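Putative uncharacterized protein (Legionella drancourtii, PDB 4JVS) is a Dot/Icm-secreted Legionella effector whose GAP domain, the part crystallised here, probably stimulates GTP hydrolysis by a partner GTPase. Local coordinates at residues Q245-T248 and I249-E253; H258-R261 and L262-R265; N72-A75 and E76-Q80. All coordinates share one frame; numbering follows the deposited sequence.

Contact 1. Residues Q245-T248 and I249-E253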
loop_
_atom_site.group_PDB
_atom_site.type_symbol
_atom_site.label_atom_id
_atom_site.label_comp_id
_atom_site.label_asym_id
_atom_site.label_seq_id
_atom_site.Cartn_x
_atom_site.Cartn_y
_atom_site.Cartn_z
ATOM N N GLN A 245 -5.144 -5.501 19.846
ATOM C CA GLN A 245 -4.184 -4.435 20.100
ATOM C C GLN A 245 -2.910 -5.007 20.740
ATOM O O GLN A 245 -1.782 -4.650 20.364
ATOM C CB GLN A 245 -4.805 -3.354 20.997
ATOM C CG GLN A 245 -5.391 -2.148 20.259
ATOM C CD GLN A 245 -6.198 -1.216 21.171
ATOM O OE1 GLN A 245 -6.654 -1.615 22.243
ATOM N NE2 GLN A 245 -6.373 0.029 20.743
ATOM N N LEU A 246 -3.092 -5.911 21.697
ATOM C CA LEU A 246 -1.970 -6.460 22.443
ATOM C C LEU A 246 -1.085 -7.344 21.564
ATOM O O LEU A 246 0.141 -7.254 21.618
ATOM C CB LEU A 246 -2.470 -7.234 23.669
ATOM C CG LEU A 246 -3.053 -6.455 24.856
ATOM C CD1 LEU A 246 -3.760 -7.393 25.805
ATOM C CD2 LEU A 246 -1.968 -5.707 25.589
ATOM N N ALA A 247 -1.722 -8.191 20.756
ATOM C CA ALA A 247 -1.033 -9.061 19.801
ATOM C C ALA A 247 -0.288 -8.248 18.747
ATOM O O ALA A 247 0.823 -8.608 18.352
ATOM C CB ALA A 247 -2.028 -9.991 19.126
ATOM N N THR A 248 -0.914 -7.168 18.283
ATOM C CA THR A 248 -0.258 -6.228 17.386
ATOM C C THR A 248 1.062 -5.726 17.980
ATOM O O THR A 248 2.075 -5.640 17.282
ATOM C CB THR A 248 -1.171 -5.033 17.063
ATOM O OG1 THR A 248 -2.332 -5.500 16.375
ATOM C CG2 THR A 248 -0.453 -4.016 16.173
ATOM N N ILE A 249 1.045 -5.410 19.273
ATOM C CA ILE A 249 2.242 -4.933 19.968
ATOM C C ILE A 249 3.307 -6.031 20.034
ATOM O O ILE A 249 4.466 -5.806 19.686
ATOM C CB ILE A 249 1.913 -4.401 21.394
ATOM C CG1 ILE A 249 1.091 -3.111 21.311
ATOM C CG2 ILE A 249 3.182 -4.154 22.169
ATOM C CD1 ILE A 249 0.608 -2.569 22.648
ATOM N N CYS A 250 2.907 -7.222 20.469
ATOM C CA CYS A 250 3.816 -8.359 20.537
ATOM C C CYS A 250 4.491 -8.664 19.197
ATOM O O CYS A 250 5.715 -8.835 19.133
ATOM C CB CYS A 250 3.069 -9.590 21.030
ATOM S SG CYS A 250 2.654 -9.481 22.756
ATOM N N PHE A 251 3.687 -8.738 18.137
ATOM C CA PHE A 251 4.204 -9.008 16.799
ATOM C C PHE A 251 5.209 -7.955 16.369
ATOM O O PHE A 251 6.152 -8.249 15.633
ATOM C CB PHE A 251 3.069 -9.065 15.790
ATOM C CG PHE A 251 2.297 -10.338 15.829
ATOM C CD1 PHE A 251 2.922 -11.526 16.138
ATOM C CD2 PHE A 251 0.945 -10.351 15.547
ATOM C CE1 PHE A 251 2.214 -12.704 16.173
ATOM C CE2 PHE A 251 0.233 -11.527 15.577
ATOM C CZ PHE A 251 0.868 -12.702 15.892
ATOM N N GLU A 252 4.997 -6.731 16.843
ATOM C CA GLU A 252 5.843 -5.607 16.479
ATOM C C GLU A 252 7.167 -5.689 17.235
ATOM O O GLU A 252 8.236 -5.498 16.655
ATOM C CB GLU A 252 5.120 -4.290 16.783
ATOM C CG GLU A 252 5.765 -3.046 16.188
ATOM C CD GLU A 252 5.854 -3.084 14.675
ATOM O OE1 GLU A 252 4.816 -3.339 14.009
ATOM O OE2 GLU A 252 6.972 -2.866 14.156
ATOM N N GLU A 253 7.082 -5.995 18.527
ATOM C CA GLU A 253 8.254 -6.067 19.398
ATOM C C GLU A 253 9.263 -7.130 18.954
ATOM O O GLU A 253 10.462 -6.956 19.119
ATOM C CB GLU A 253 7.817 -6.284 20.855
ATOM C CG GLU A 253 7.065 -5.095 21.462
ATOM C CD GLU A 253 7.896 -3.824 21.457
ATOM O OE1 GLU A 253 9.102 -3.901 21.761
ATOM O OE2 GLU A 253 7.361 -2.741 21.140
#

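Contact 2. Residues H258-R261 and L262-R265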
loop_
_atom_site.group_PDB
_atom_site.type_symbol
_atom_site.label_atom_id
_atom_site.label_comp_id
_atom_site.label_asym_id
_atom_site.label_seq_id
_atom_site.Cartn_x
_atom_site.Cartn_y
_atom_site.Cartn_z
ATOM N N HIS A 258 16.327 -7.673 20.771
ATOM C CA HIS A 258 16.364 -7.963 22.198
ATOM C C HIS A 258 14.951 -7.877 22.752
ATOM O O HIS A 258 14.165 -7.042 22.300
ATOM C CB HIS A 258 17.268 -6.962 22.921
ATOM C CG HIS A 258 18.704 -7.022 22.502
ATOM N ND1 HIS A 258 19.287 -8.169 21.994
ATOM C CD2 HIS A 258 19.677 -6.082 22.517
ATOM C CE1 HIS A 258 20.554 -7.926 21.716
ATOM N NE2 HIS A 258 20.819 -6.669 22.023
ATOM N N PRO A 259 14.620 -8.740 23.732
ATOM C CA PRO A 259 13.278 -8.706 24.330
ATOM C C PRO A 259 13.018 -7.335 24.957
ATOM O O PRO A 259 13.939 -6.763 25.551
ATOM C CB PRO A 259 13.343 -9.801 25.404
ATOM C CG PRO A 259 14.808 -9.975 25.693
ATOM C CD PRO A 259 15.499 -9.725 24.388
ATOM N N SER A 260 11.803 -6.808 24.801
ATOM C CA SER A 260 11.480 -5.463 25.281
ATOM C C SER A 260 10.889 -5.508 26.667
ATOM O O SER A 260 10.409 -6.546 27.111
ATOM C CB SER A 260 10.473 -4.762 24.362
ATOM O OG SER A 260 10.099 -5.573 23.264
ATOM N N ARG A 261 10.918 -4.365 27.341
ATOM C CA ARG A 261 10.206 -4.203 28.594
ATOM C C ARG A 261 8.706 -4.268 28.321
ATOM O O ARG A 261 7.953 -4.835 29.109
ATOM C CB ARG A 261 10.578 -2.871 29.249
ATOM C CG ARG A 261 11.075 -3.009 30.674
ATOM C CD ARG A 261 11.395 -1.666 31.300
ATOM N NE ARG A 261 12.732 -1.197 30.948
ATOM C CZ ARG A 261 13.273 -0.079 31.421
ATOM N NH1 ARG A 261 12.587 0.682 32.266
ATOM N NH2 ARG A 261 14.499 0.278 31.051
ATOM N N LEU A 262 8.275 -3.699 27.197
ATOM C CA LEU A 262 6.861 -3.707 26.835
ATOM C C LEU A 262 6.336 -5.114 26.564
ATOM O O LEU A 262 5.314 -5.508 27.121
ATOM C CB LEU A 262 6.592 -2.802 25.631
ATOM C CG LEU A 262 5.170 -2.696 25.071
ATOM C CD1 LEU A 262 4.160 -2.420 26.161
ATOM C CD2 LEU A 262 5.106 -1.594 24.029
ATOM N N ILE A 263 7.021 -5.876 25.717
ATOM C CA ILE A 263 6.522 -7.204 25.382
ATOM C C ILE A 263 6.604 -8.150 26.574
ATOM O O ILE A 263 5.804 -9.080 26.700
ATOM C CB ILE A 263 7.260 -7.830 24.187
ATOM C CG1 ILE A 263 6.445 -9.003 23.629
ATOM C CG2 ILE A 263 8.671 -8.251 24.582
ATOM C CD1 ILE A 263 7.229 -9.933 22.747
ATOM N N MET A 264 7.590 -7.965 27.419
ATOM C CA MET A 264 7.719 -8.708 28.650
ATOM C C MET A 264 6.614 -8.378 29.622
ATOM O O MET A 264 6.135 -9.203 30.344
ATOM C CB MET A 264 9.082 -8.483 29.256
ATOM C CG MET A 264 10.128 -9.495 28.848
ATOM S SD MET A 264 9.397 -10.967 28.217
ATOM C CE MET A 264 10.725 -11.580 27.258
ATOM N N ARG A 265 6.223 -7.130 29.626
ATOM C CA ARG A 265 5.157 -6.656 30.461
ATOM C C ARG A 265 3.869 -7.344 30.140
ATOM O O ARG A 265 3.094 -7.649 30.995
ATOM C CB ARG A 265 4.977 -5.181 30.198
ATOM C CG ARG A 265 4.589 -4.383 31.405
ATOM C CD ARG A 265 5.340 -3.085 31.448
ATOM N NE ARG A 265 4.482 -2.045 30.968
ATOM C CZ ARG A 265 4.898 -0.951 30.382
ATOM N NH1 ARG A 265 4.009 -0.078 29.957
ATOM N NH2 ARG A 265 6.186 -0.733 30.218
#

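Contact 3. Residues N72-A75 and E76-Q80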
loop_
_atom_site.group_PDB
_atom_site.type_symbol
_atom_site.label_atom_id
_atom_site.label_comp_id
_atom_site.label_asym_id
_atom_site.label_seq_id
_atom_site.Cartn_x
_atom_site.Cartn_y
_atom_site.Cartn_z
ATOM N N ASN A 72 15.401 3.269 6.251
ATOM C CA ASN A 72 15.748 3.028 7.645
ATOM C C ASN A 72 16.702 4.092 8.218
ATOM O O ASN A 72 16.474 4.607 9.320
ATOM C CB ASN A 72 16.275 1.601 7.825
ATOM C CG ASN A 72 15.160 0.554 7.748
ATOM O OD1 ASN A 72 14.076 0.751 8.300
ATOM N ND2 ASN A 72 15.421 -0.556 7.060
ATOM N N THR A 73 17.739 4.434 7.459
ATOM C CA THR A 73 18.659 5.509 7.828
ATOM C C THR A 73 17.937 6.850 8.002
ATOM O O THR A 73 18.203 7.600 8.946
ATOM C CB THR A 73 19.744 5.695 6.753
ATOM O OG1 THR A 73 20.433 4.464 6.558
ATOM C CG2 THR A 73 20.744 6.743 7.183
ATOM N N VAL A 74 17.040 7.157 7.073
ATOM C CA VAL A 74 16.260 8.382 7.140
ATOM C C VAL A 74 15.307 8.361 8.342
ATOM O O VAL A 74 15.302 9.292 9.158
ATOM C CB VAL A 74 15.457 8.607 5.845
ATOM C CG1 VAL A 74 14.666 9.899 5.931
ATOM C CG2 VAL A 74 16.377 8.630 4.648
ATOM N N ALA A 75 14.506 7.303 8.452
ATOM C CA ALA A 75 13.583 7.162 9.572
ATOM C C ALA A 75 14.312 7.191 10.911
ATOM O O ALA A 75 13.803 7.753 11.877
ATOM C CB ALA A 75 12.771 5.870 9.437
ATOM N N GLU A 76 15.504 6.603 10.971
ATOM C CA GLU A 76 16.317 6.692 12.187
ATOM C C GLU A 76 16.778 8.126 12.461
ATOM O O GLU A 76 16.729 8.605 13.592
ATOM C CB GLU A 76 17.498 5.714 12.147
ATOM C CG GLU A 76 18.259 5.611 13.462
ATOM C CD GLU A 76 17.422 5.024 14.602
ATOM O OE1 GLU A 76 16.320 4.485 14.344
ATOM O OE2 GLU A 76 17.879 5.084 15.766
ATOM N N HIS A 77 17.177 8.824 11.407
ATOM C CA HIS A 77 17.646 10.196 11.546
ATOM C C HIS A 77 16.504 11.107 12.027
ATOM O O HIS A 77 16.708 11.965 12.882
ATOM C CB HIS A 77 18.238 10.681 10.220
ATOM C CG HIS A 77 19.156 11.854 10.351
ATOM N ND1 HIS A 77 19.135 12.706 11.432
ATOM C CD2 HIS A 77 20.118 12.315 9.514
ATOM C CE1 HIS A 77 20.050 13.651 11.257
ATOM N NE2 HIS A 77 20.657 13.433 10.106
ATOM N N CYS A 78 15.306 10.921 11.486
ATOM C CA CYS A 78 14.142 11.663 11.946
ATOM C C CYS A 78 13.882 11.472 13.437
ATOM O O CYS A 78 13.568 12.426 14.150
ATOM C CB CYS A 78 12.915 11.245 11.147
ATOM S SG CYS A 78 13.061 11.608 9.387
ATOM N N GLU A 79 13.967 10.257 13.913
ATOM C CA GLU A 79 13.781 9.994 15.316
ATOM C C GLU A 79 14.819 10.613 16.215
ATOM O O GLU A 79 14.512 11.131 17.247
ATOM C CB GLU A 79 13.759 8.501 15.556
ATOM C CG GLU A 79 12.598 8.043 16.396
ATOM C CD GLU A 79 12.742 6.648 16.872
ATOM O OE1 GLU A 79 12.097 5.784 16.306
ATOM O OE2 GLU A 79 13.497 6.411 17.805
ATOM N N GLN A 80 16.068 10.545 15.828
ATOM C CA GLN A 80 17.113 11.030 16.681
ATOM C C GLN A 80 17.046 12.510 16.955
ATOM O O GLN A 80 17.330 12.955 18.035
ATOM C CB GLN A 80 18.442 10.685 16.073
ATOM C CG GLN A 80 18.660 9.212 15.915
ATOM C CD GLN A 80 19.046 8.549 17.201
ATOM O OE1 GLN A 80 18.504 7.533 17.570
ATOM N NE2 GLN A 80 19.995 9.119 17.881
#

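Contact 1. Residues Q245-T248 and I249-E253
F251 lies one helical turn beyond A247, and its ring stands oblique to the A247 carbonyl. CG sits beside its own backbone N (chi1 -77°), which turns the ring back along the helix, bringing CD2 to 3.3 Å from A247 O. Further out, CE2 only grazes the methyl of A247, at 4.5 Å from CB. The same carbonyl takes a nearly straight bond, with F251 N 2.9 Å from A247 O and an N-H...O angle of 171°. Next round the helix, C250 N bonds to L246 O at 3.0 Å, and I249 CG1 lies 3.4 Å from Q245 O. The amide of Q245 leads away to Y112 O.

The side of T248 and E252 is looser, although it too is buried. The bond from E252 N to T248 O, 3.1 Å long, bends to 135°, and the E252 side chain leaves the turn: its carboxylate reaches Y116, H124 and N255. T248 OG1 bonds back to D244 O.

This is regular alpha-helical i to i+4 bonding within helix 243-253 of the C-terminal GAP subdomain. L246 packs on helix 271-280, I249 on helix 261-267, and F251 on helix 292-306 and, edge-to-face, on F285.

Contact 2. Residues H258-R261 and L262-R265
S260 and M264 meet where the loop after helix 243-253 turns into helix 261-267. M264 N bonds to S260 O at 3.2 Å, the first i to i+4 bond of the helix. The M264 side chain starts over the same oxygen, with CG 3.4 Å from S260 O. It then bends at chi2 (-19°), which carries the thioether back along the incoming loop until the methyl CE lies 3.7 Å from P259 CB. Proline and methionine thus meet carbon to carbon across the first turn.

S260 occupies the N-cap position, yet its hydroxyl makes no capping bond. OG instead lies against the branch methyl of I263, 3.3 Å from CG2, and probably bonds to E253 OE1, which would link the start of this helix to the end of helix 243-253.

R261, the first residue of the helix, contributes mainly through its backbone. Its carbonyl receives R265 N at 2.9 Å, in a bond bent to 140° at the hydrogen, and R265 CB lies 3.2 Å from the same R261 O. The R261 side chain points outward and is exposed, with a long, weak ion pair to D226. At the R265 guanidinium an acetic acid, probably from the crystallisation liquor, is modelled so close to NH2 that its placement is doubtful. Between the two arginines in sequence, L262 gives its backbone N to S227 OG.

The turn belongs to the C-terminal GAP subdomain. W302 of helix 292-306 packs against P259, I263 and M264, L262 and I263 face helix 243-253, and helix 235-238 adjoins L262 and R265.

Contact 3. Residues N72-A75 and E76-Q80
C78 turns its thiol back toward V74, one turn earlier in helix 60-80. Its CB lies 3.7 Å from V74 O and equally far from A75 O, and thus rests over two successive carbonyls. SG is held beside the residue's own backbone N, anti to the carbonyl carbon (chi1 -62°), and this brings it to 3.2 Å from V74 O. SG also lies 4.2 Å from V74 CG1. C78 N itself bonds to V74 O at 2.8 Å, nearly straight at 166°.

The setting is regular alpha-helix in the N-terminal GAP subdomain, with i to i+4 bonds also from E76 to N72, H77 to T73 and E79 to A75. V74 and C78 both touch M160 of helix 156-177, and V74 also meets V209 of helix 193-214, so V74 and C78 lie buried against these neighbours.

Polar groups line another face. N72 OD1 accepts a hydrogen bond from R123 NE, and E76 OE1 forms a salt bridge with NH1 of the same arginine, which bridges residues one turn apart. A75 O serves two donors, E79 N at 3.2 Å and the hydroxyl of S119 on helix 118-124.

In the fold
Contacts 1 and 2 belong to the C-terminal GAP subdomain and touch directly: I249 packs on L262, and CB of E253 on CB of I263, joining two successive helices. Contact 3 stands apart in the N-terminal subdomain, its centre about 22 Å from the centre of each of the others. Contact 1 is entirely buried, with an aromatic ring and aliphatic groups facing several helices. Contact 2 lies farther from the chain's centre and is only partly buried; its helix start combines an apolar proline-methionine meeting with outward-pointing arginine. Contact 3 is nearest the chain's centre yet also partly buried: V74, A75 and C78 are enclosed, T73 is exposed, and N72 and E76 pair with R123.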